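Local coordinates for protein probable mannosyltransferase KTR4 (Saccharomyces cerevisiae, PDB 5A08) that is a probable mannosyltransferase, a yeast member of the glycolipid 2-alpha-mannosyltransferase family with a GT-A type glycosyltransferase fold, at residues B[48-53]-B[285-290]. Sequence-based numbering, arbitrary orientation.
Sequences SIMDRL and NYLNVN. With CA (calcium ion), chain E.
Leu287 and Ile49 form the heart of this contact, where helix 43-53, close to the modelled start of the chain, packs on the loop between helices 272-282 and 293-297 at the periphery of the GT-A fold. The two side chains run antiparallel, side against side, with Leu287 CD1 3.9 Å from Ile49 CG2. The longer branch of Ile49 reaches further along the loop: with CG1 anti to the carbonyl carbon (chi1 -71°) and the chain extended beyond it, CD1 comes to 3.9 Å from Val289 CA, touching backbone more closely than the valine's own methyl CG1. From the next helix position Met50, bent at chi2 (-69°), brings its CE methyl to 4.0 Å from the same CD1 of Leu287, so Leu287 CD1 touches two successive helix residues. Leu53 CD1, one turn after Ile49, adds a looser touch on Leu287 CD2, at 4.4 Å. Val280 of helix 272-282 and Phe293 of helix 293-297 extend the apolar packing. No direct hydrogen bond joins the two segments; within the loop, Asn290 N donates to Asn288 OD1, an Asx turn. On the outward side of the helix Asp51 grips a calcium ion with both carboxylate oxygens, and Asp47 binds it too. The polar link between the two segments is one water, which accepts from Arg52 NH2 at 2.6 Å, in the guanidinium plane, and donates to Val289 O at 2.9 Å.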
loop_
_atom_site.group_PDB
_atom_site.type_symbol
_atom_site.label_atom_id
_atom_site.label_comp_id
_atom_site.label_asym_id
_atom_site.label_seq_id
_atom_site.Cartn_x
_atom_site.Cartn_y
_atom_site.Cartn_z
ATOM N N SER B 48 -25.422 -8.669 7.763
ATOM C CA SER B 48 -24.382 -9.198 8.608
ATOM C C SER B 48 -23.025 -8.429 8.407
ATOM O O SER B 48 -22.263 -8.238 9.326
ATOM C CB SER B 48 -24.223 -10.651 8.285
ATOM O OG SER B 48 -22.965 -11.084 8.692
ATOM N N ILE B 49 -22.763 -7.951 7.206
ATOM C CA ILE B 49 -21.572 -7.138 6.954
ATOM C C ILE B 49 -21.736 -5.788 7.659
ATOM O O ILE B 49 -20.845 -5.327 8.368
ATOM C CB ILE B 49 -21.311 -7.006 5.413
ATOM C CG1 ILE B 49 -20.847 -8.360 4.900
ATOM C CG2 ILE B 49 -20.266 -5.919 5.081
ATOM C CD1 ILE B 49 -20.900 -8.487 3.418
ATOM N N MET B 50 -22.885 -5.176 7.473
ATOM C CA MET B 50 -23.163 -3.908 8.152
ATOM C C MET B 50 -23.048 -4.045 9.628
ATOM O O MET B 50 -22.483 -3.158 10.306
ATOM C CB MET B 50 -24.507 -3.363 7.747
ATOM C CG MET B 50 -24.552 -3.014 6.270
ATOM S SD MET B 50 -23.530 -1.584 5.857
ATOM C CE MET B 50 -24.156 -1.378 4.198
ATOM N N ASP B 51 -23.513 -5.160 10.178
ATOM C CA ASP B 51 -23.357 -5.293 11.609
ATOM C C ASP B 51 -21.888 -5.300 11.953
ATOM O O ASP B 51 -21.497 -4.716 12.940
ATOM C CB ASP B 51 -24.009 -6.535 12.194
ATOM C CG ASP B 51 -25.489 -6.453 12.171
ATOM O OD1 ASP B 51 -26.040 -5.359 11.926
ATOM O OD2 ASP B 51 -26.121 -7.501 12.334
ATOM N N ARG B 52 -21.095 -6.047 11.203
ATOM C CA ARG B 52 -19.666 -6.172 11.540
ATOM C C ARG B 52 -18.956 -4.808 11.423
ATOM O O ARG B 52 -18.104 -4.516 12.203
ATOM C CB ARG B 52 -19.004 -7.160 10.617
ATOM C CG ARG B 52 -18.989 -8.540 11.240
ATOM C CD ARG B 52 -19.321 -9.593 10.214
ATOM N NE ARG B 52 -18.181 -9.939 9.353
ATOM C CZ ARG B 52 -18.296 -10.411 8.107
ATOM N NH1 ARG B 52 -19.499 -10.548 7.508
ATOM N NH2 ARG B 52 -17.198 -10.749 7.455
ATOM N N LEU B 53 -19.359 -3.995 10.449
ATOM C CA LEU B 53 -18.771 -2.714 10.254
ATOM C C LEU B 53 -19.158 -1.696 11.332
ATOM O O LEU B 53 -18.573 -0.624 11.408
ATOM C CB LEU B 53 -19.135 -2.164 8.886
ATOM C CG LEU B 53 -18.524 -2.948 7.720
ATOM C CD1 LEU B 53 -18.926 -2.443 6.353
ATOM C CD2 LEU B 53 -17.020 -2.876 7.835
ATOM N N ASN B 285 -23.978 -2.376 -2.570
ATOM C CA ASN B 285 -23.584 -3.262 -3.636
ATOM C C ASN B 285 -22.050 -3.177 -3.921
ATOM O O ASN B 285 -21.546 -3.999 -4.629
ATOM C CB ASN B 285 -24.373 -2.912 -4.897
ATOM C CG ASN B 285 -24.366 -1.381 -5.216
ATOM O OD1 ASN B 285 -24.740 -0.520 -4.366
ATOM N ND2 ASN B 285 -23.965 -1.035 -6.455
ATOM N N TYR B 286 -21.329 -2.150 -3.438
ATOM C CA TYR B 286 -19.872 -2.064 -3.704
ATOM C C TYR B 286 -19.130 -2.988 -2.757
ATOM O O TYR B 286 -18.003 -3.360 -3.031
ATOM C CB TYR B 286 -19.381 -0.643 -3.549
ATOM C CG TYR B 286 -19.850 0.324 -4.606
ATOM C CD1 TYR B 286 -20.408 -0.109 -5.842
ATOM C CD2 TYR B 286 -19.716 1.685 -4.415
ATOM C CE1 TYR B 286 -20.834 0.817 -6.807
ATOM C CE2 TYR B 286 -20.134 2.586 -5.388
ATOM C CZ TYR B 286 -20.672 2.133 -6.559
ATOM O OH TYR B 286 -21.000 3.054 -7.464
ATOM N N LEU B 287 -19.771 -3.387 -1.652
ATOM C CA LEU B 287 -19.111 -4.247 -0.734
ATOM C C LEU B 287 -18.871 -5.621 -1.286
ATOM O O LEU B 287 -19.665 -6.171 -2.034
ATOM C CB LEU B 287 -19.871 -4.387 0.530
ATOM C CG LEU B 287 -20.099 -3.116 1.308
ATOM C CD1 LEU B 287 -21.227 -3.418 2.298
ATOM C CD2 LEU B 287 -18.818 -2.753 2.004
ATOM N N ASN B 288 -17.712 -6.164 -0.990
ATOM C CA ASN B 288 -17.423 -7.509 -1.367
ATOM C C ASN B 288 -17.674 -8.375 -0.149
ATOM O O ASN B 288 -17.263 -8.006 0.936
ATOM C CB ASN B 288 -15.958 -7.646 -1.762
ATOM C CG ASN B 288 -15.670 -9.018 -2.313
ATOM O OD1 ASN B 288 -15.371 -9.985 -1.597
ATOM N ND2 ASN B 288 -15.824 -9.116 -3.603
ATOM N N VAL B 289 -18.295 -9.542 -0.324
ATOM C CA VAL B 289 -18.654 -10.351 0.838
ATOM C C VAL B 289 -17.445 -10.835 1.563
ATOM O O VAL B 289 -17.544 -11.168 2.711
ATOM C CB VAL B 289 -19.531 -11.590 0.500
ATOM C CG1 VAL B 289 -20.860 -11.154 -0.104
ATOM C CG2 VAL B 289 -18.801 -12.495 -0.486
ATOM N N ASN B 290 -16.302 -10.914 0.885
ATOM C CA ASN B 290 -15.064 -11.292 1.562
ATOM C C ASN B 290 -14.088 -10.164 1.745
ATOM O O ASN B 290 -12.882 -10.379 1.761
ATOM C CB ASN B 290 -14.332 -12.432 0.847
ATOM C CG ASN B 290 -15.119 -13.721 0.913
ATOM O OD1 ASN B 290 -15.305 -14.213 1.986
ATOM N ND2 ASN B 290 -15.674 -14.192 -0.200
HETATM CA CA CA E . -28.547 -6.674 12.088
HETATM O O HOH W 1 -16.348 -11.964 5.263
HETATM O O HOH W 2 -28.757 -4.489 12.048
HETATM O O HOH W 3 -28.724 -8.575 12.494
#